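AA9 family lytic polysaccharide monooxygenase B (Heterobasidion irregulare TC 32-1, PDB 5NNS) cleaves crystalline and amorphous polysaccharides such as cellulose with an active-site copper, oxidising the glycosidic link specifically at C1. Local coordinates at residues F107-V112 with W136-P141. Residues are numbered along the deposited sequence; the frame is centred on the assembly and turned at random.
Sequences FKINQV and WTTSIP. With AKR (acrylic acid), chain N.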
ATOM      1  N   PHE A 107       7.655  -1.461   6.806  1.00 14.75           N
ATOM      2  CA  PHE A 107       7.001  -2.454   7.656  1.00 14.51           C
ATOM      3  C   PHE A 107       5.501  -2.488   7.364  1.00 14.28           C
ATOM      4  O   PHE A 107       4.895  -1.473   7.014  1.00 14.29           O
ATOM      5  CB  PHE A 107       7.277  -2.205   9.149  1.00 14.71           C
ATOM      6  CG  PHE A 107       6.820  -0.861   9.654  1.00 14.78           C
ATOM      7  CD1 PHE A 107       7.629   0.268   9.506  1.00 14.87           C
ATOM      8  CD2 PHE A 107       5.596  -0.723  10.300  1.00 14.79           C
ATOM      9  CE1 PHE A 107       7.209   1.508   9.971  1.00 14.82           C
ATOM     10  CE2 PHE A 107       5.174   0.518  10.770  1.00 14.84           C
ATOM     11  CZ  PHE A 107       5.984   1.634  10.605  1.00 14.72           C
ATOM     12  N   LYS A 108       4.920  -3.668   7.534  1.00 14.12           N
ATOM     13  CA  LYS A 108       3.529  -3.948   7.202  1.00 13.94           C
ATOM     14  C   LYS A 108       2.651  -3.826   8.459  1.00 13.62           C
ATOM     15  O   LYS A 108       2.920  -4.476   9.468  1.00 13.43           O
ATOM     16  CB  LYS A 108       3.454  -5.358   6.639  1.00 14.22           C
ATOM     17  CG  LYS A 108       2.167  -5.700   5.921  1.00 14.25           C
ATOM     18  CD  LYS A 108       2.155  -7.157   5.488  1.00 14.22           C
ATOM     19  CE  LYS A 108       3.053  -7.429   4.284  1.00 14.25           C
ATOM     20  NZ  LYS A 108       3.100  -8.878   3.937  1.00 14.17           N
ATOM     21  N   ILE A 109       1.624  -2.975   8.400  1.00 13.01           N
ATOM     22  CA  ILE A 109       0.708  -2.784   9.545  1.00 12.83           C
ATOM     23  C   ILE A 109      -0.623  -3.519   9.406  1.00 12.54           C
ATOM     24  O   ILE A 109      -1.313  -3.734  10.402  1.00 12.48           O
ATOM     25  CB  ILE A 109       0.443  -1.291   9.867  1.00 12.79           C
ATOM     26  CG1 ILE A 109      -0.205  -0.550   8.689  1.00 12.75           C
ATOM     27  CG2 ILE A 109       1.737  -0.616  10.307  1.00 12.86           C
ATOM     28  CD1 ILE A 109      -0.811   0.781   9.089  1.00 12.76           C
ATOM     29  N   ASN A 110      -0.987  -3.898   8.181  1.00 12.19           N
ATOM     30  CA  ASN A 110      -2.242  -4.594   7.943  1.00 12.09           C
ATOM     31  C   ASN A 110      -2.197  -5.343   6.619  1.00 11.76           C
ATOM     32  O   ASN A 110      -1.658  -4.840   5.636  1.00 11.84           O
ATOM     33  CB  ASN A 110      -3.403  -3.592   7.948  1.00 12.17           C
ATOM     34  CG  ASN A 110      -4.741  -4.243   7.637  1.00 12.20           C
ATOM     35  OD1 ASN A 110      -5.268  -4.083   6.543  1.00 12.39           O
ATOM     36  ND2 ASN A 110      -5.279  -4.998   8.586  1.00 12.15           N
ATOM     37  N   GLN A 111      -2.749  -6.549   6.604  1.00 11.43           N
ATOM     38  CA  GLN A 111      -3.024  -7.237   5.351  1.00 11.38           C
ATOM     39  C   GLN A 111      -4.200  -8.184   5.509  1.00 11.44           C
ATOM     40  O   GLN A 111      -4.480  -8.657   6.612  1.00 11.31           O
ATOM     41  CB  GLN A 111      -1.801  -8.022   4.878  1.00 11.26           C
ATOM     42  CG  GLN A 111      -1.445  -9.209   5.767  1.00 11.11           C
ATOM     43  CD  GLN A 111      -0.139  -9.859   5.392  1.00 11.11           C
ATOM     44  OE1 GLN A 111       0.457  -9.533   4.362  1.00 11.15           O
ATOM     45  NE2 GLN A 111       0.304 -10.816   6.206  1.00 10.76           N
ATOM     46  N   VAL A 112      -4.891  -8.433   4.400  1.00 11.60           N
ATOM     47  CA  VAL A 112      -5.914  -9.469   4.330  1.00 11.85           C
ATOM     48  C   VAL A 112      -5.761 -10.144   2.974  1.00 12.25           C
ATOM     49  O   VAL A 112      -5.873  -9.487   1.934  1.00 12.16           O
ATOM     50  CB  VAL A 112      -7.349  -8.915   4.498  1.00 11.72           C
ATOM     51  CG1 VAL A 112      -8.364 -10.058   4.526  1.00 11.71           C
ATOM     52  CG2 VAL A 112      -7.482  -8.097   5.779  1.00 11.55           C
ATOM     53  N   TRP A 136     -10.512   0.937   2.143  1.00 11.66           N
ATOM     54  CA  TRP A 136      -9.823   0.105   3.112  1.00 11.69           C
ATOM     55  C   TRP A 136      -9.473   0.929   4.352  1.00 12.09           C
ATOM     56  O   TRP A 136      -8.776   1.948   4.262  1.00 11.81           O
ATOM     57  CB  TRP A 136      -8.555  -0.460   2.483  1.00 11.48           C
ATOM     58  CG  TRP A 136      -8.008  -1.637   3.211  1.00 11.22           C
ATOM     59  CD1 TRP A 136      -6.910  -1.672   4.037  1.00 11.14           C
ATOM     60  CD2 TRP A 136      -8.528  -2.959   3.175  1.00 10.98           C
ATOM     61  NE1 TRP A 136      -6.720  -2.948   4.512  1.00 10.99           N
ATOM     62  CE2 TRP A 136      -7.699  -3.757   3.995  1.00 10.93           C
ATOM     63  CE3 TRP A 136      -9.624  -3.556   2.530  1.00 11.01           C
ATOM     64  CZ2 TRP A 136      -7.936  -5.110   4.193  1.00 10.96           C
ATOM     65  CZ3 TRP A 136      -9.857  -4.914   2.723  1.00 10.88           C
ATOM     66  CH2 TRP A 136      -9.015  -5.676   3.548  1.00 11.00           C
ATOM     67  N   THR A 137      -9.950   0.473   5.504  1.00 12.58           N
ATOM     68  CA  THR A 137      -9.731   1.169   6.765  1.00 13.23           C
ATOM     69  C   THR A 137      -8.964   0.285   7.751  1.00 14.19           C
ATOM     70  O   THR A 137      -9.352  -0.862   8.001  1.00 14.02           O
ATOM     71  CB  THR A 137     -11.065   1.627   7.377  1.00 12.97           C
ATOM     72  OG1 THR A 137     -11.766   2.429   6.422  1.00 12.57           O
ATOM     73  CG2 THR A 137     -10.830   2.455   8.647  1.00 13.01           C
ATOM     74  N   THR A 138      -7.862   0.832   8.273  1.00 15.18           N
ATOM     75  CA  THR A 138      -7.068   0.208   9.331  1.00 16.26           C
ATOM     76  C   THR A 138      -6.436   1.319  10.178  1.00 17.07           C
ATOM     77  O   THR A 138      -6.423   2.476   9.763  1.00 17.63           O
ATOM     78  CB  THR A 138      -5.980  -0.728   8.750  1.00 16.65           C
ATOM     79  OG1 THR A 138      -5.271  -1.368   9.819  1.00 17.76           O
ATOM     80  CG2 THR A 138      -4.979   0.034   7.893  1.00 16.75           C
ATOM     81  N   SER A 139      -5.927   0.980  11.360  1.00 17.70           N
ATOM     82  CA  SER A 139      -5.373   1.989  12.272  1.00 18.51           C
ATOM     83  C   SER A 139      -3.853   2.034  12.198  1.00 18.60           C
ATOM     84  O   SER A 139      -3.211   1.016  11.970  1.00 18.68           O
ATOM     85  CB  SER A 139      -5.786   1.698  13.714  1.00 18.92           C
ATOM     86  OG  SER A 139      -7.189   1.761  13.861  1.00 19.50           O
ATOM     87  N   ILE A 140      -3.289   3.223  12.386  1.00 18.82           N
ATOM     88  CA  ILE A 140      -1.848   3.373  12.593  1.00 18.74           C
ATOM     89  C   ILE A 140      -1.546   2.781  13.972  1.00 18.83           C
ATOM     90  O   ILE A 140      -2.272   3.071  14.927  1.00 18.45           O
ATOM     91  CB  ILE A 140      -1.413   4.850  12.525  1.00 18.71           C
ATOM     92  CG1 ILE A 140      -1.580   5.370  11.095  1.00 19.01           C
ATOM     93  CG2 ILE A 140       0.032   5.016  12.992  1.00 18.65           C
ATOM     94  CD1 ILE A 140      -1.637   6.878  10.997  1.00 19.51           C
ATOM     95  N   PRO A 141      -0.505   1.927  14.081  1.00 19.23           N
ATOM     96  CA  PRO A 141      -0.230   1.316  15.391  1.00 19.70           C
ATOM     97  C   PRO A 141      -0.105   2.325  16.549  1.00 20.48           C
ATOM     98  O   PRO A 141       0.668   3.289  16.449  1.00 19.82           O
ATOM     99  CB  PRO A 141       1.088   0.574  15.155  1.00 19.62           C
ATOM    100  CG  PRO A 141       1.026   0.189  13.713  1.00 19.45           C
ATOM    101  CD  PRO A 141       0.305   1.310  13.012  1.00 19.24           C
TER
HETATM  102  CA  AKR N 312       2.567 -13.724   6.757  1.00 35.27           C
HETATM  103  CB  AKR N 312       3.274 -14.651   7.385  1.00 35.16           C
HETATM  104  C   AKR N 312       3.141 -12.920   5.651  1.00 35.50           C
HETATM  105  O   AKR N 312       4.322 -13.108   5.286  1.00 36.41           O
HETATM  106  OXT AKR N 312       2.436 -12.056   5.086  1.00 33.78           O
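The indole of Trp136 turns the edge of its ring to strand 107-112, with Asn110 OD1 and Val112 CG2 both lying close to the ring plane. Trp136 NE1 gives its hydrogen to Asn110 OD1 at 2.7 Å in a fairly straight bond. The amide plane is turned 43° from the ring. CG of Asn110, anti to the backbone N (chi1 177°), is carried out toward the indole. Further round the same rim, Val112 CG2 packs tightly on Trp136 CZ2 at 3.4 Å. Replacing Trp136 with an alanine would probably leave Asn110 OD1 without this donor and open a gap beside the Val112 methyl. Leu129 of helix 125-131 also touches the Trp136 side chain, as do Val85 and Val87 of strand 85-91, which pairs with 106-116.

The two strands belong to different sheets of the AA9 beta-sandwich, so they pack through side chains, their directions 134° apart and their axes 7.5 Å from each other. A classic beta bulge sets Ile109 and Asn110 together opposite Val87, and both of their side chains set out toward 136-141. Asn110 CB lies 3.5 Å from Thr138 OG1, the two side chains passing alongside one another and pointing opposite ways. Ile109 lies roughly perpendicular to the Pro141 side chain, its CG2 branch 3.6 Å from Pro141 CG, while its CD1 reaches the Ser139 carbonyl oxygen.

On the other side of strand 107-112, Gln111 NE2 donates to OXT of the bound acrylic acid at 2.7 Å. Lys108 NZ steadies that amide through Gln111 OE1 at 2.8 Å, and is itself held by the carbonyl oxygens of Pro218 and Pro220.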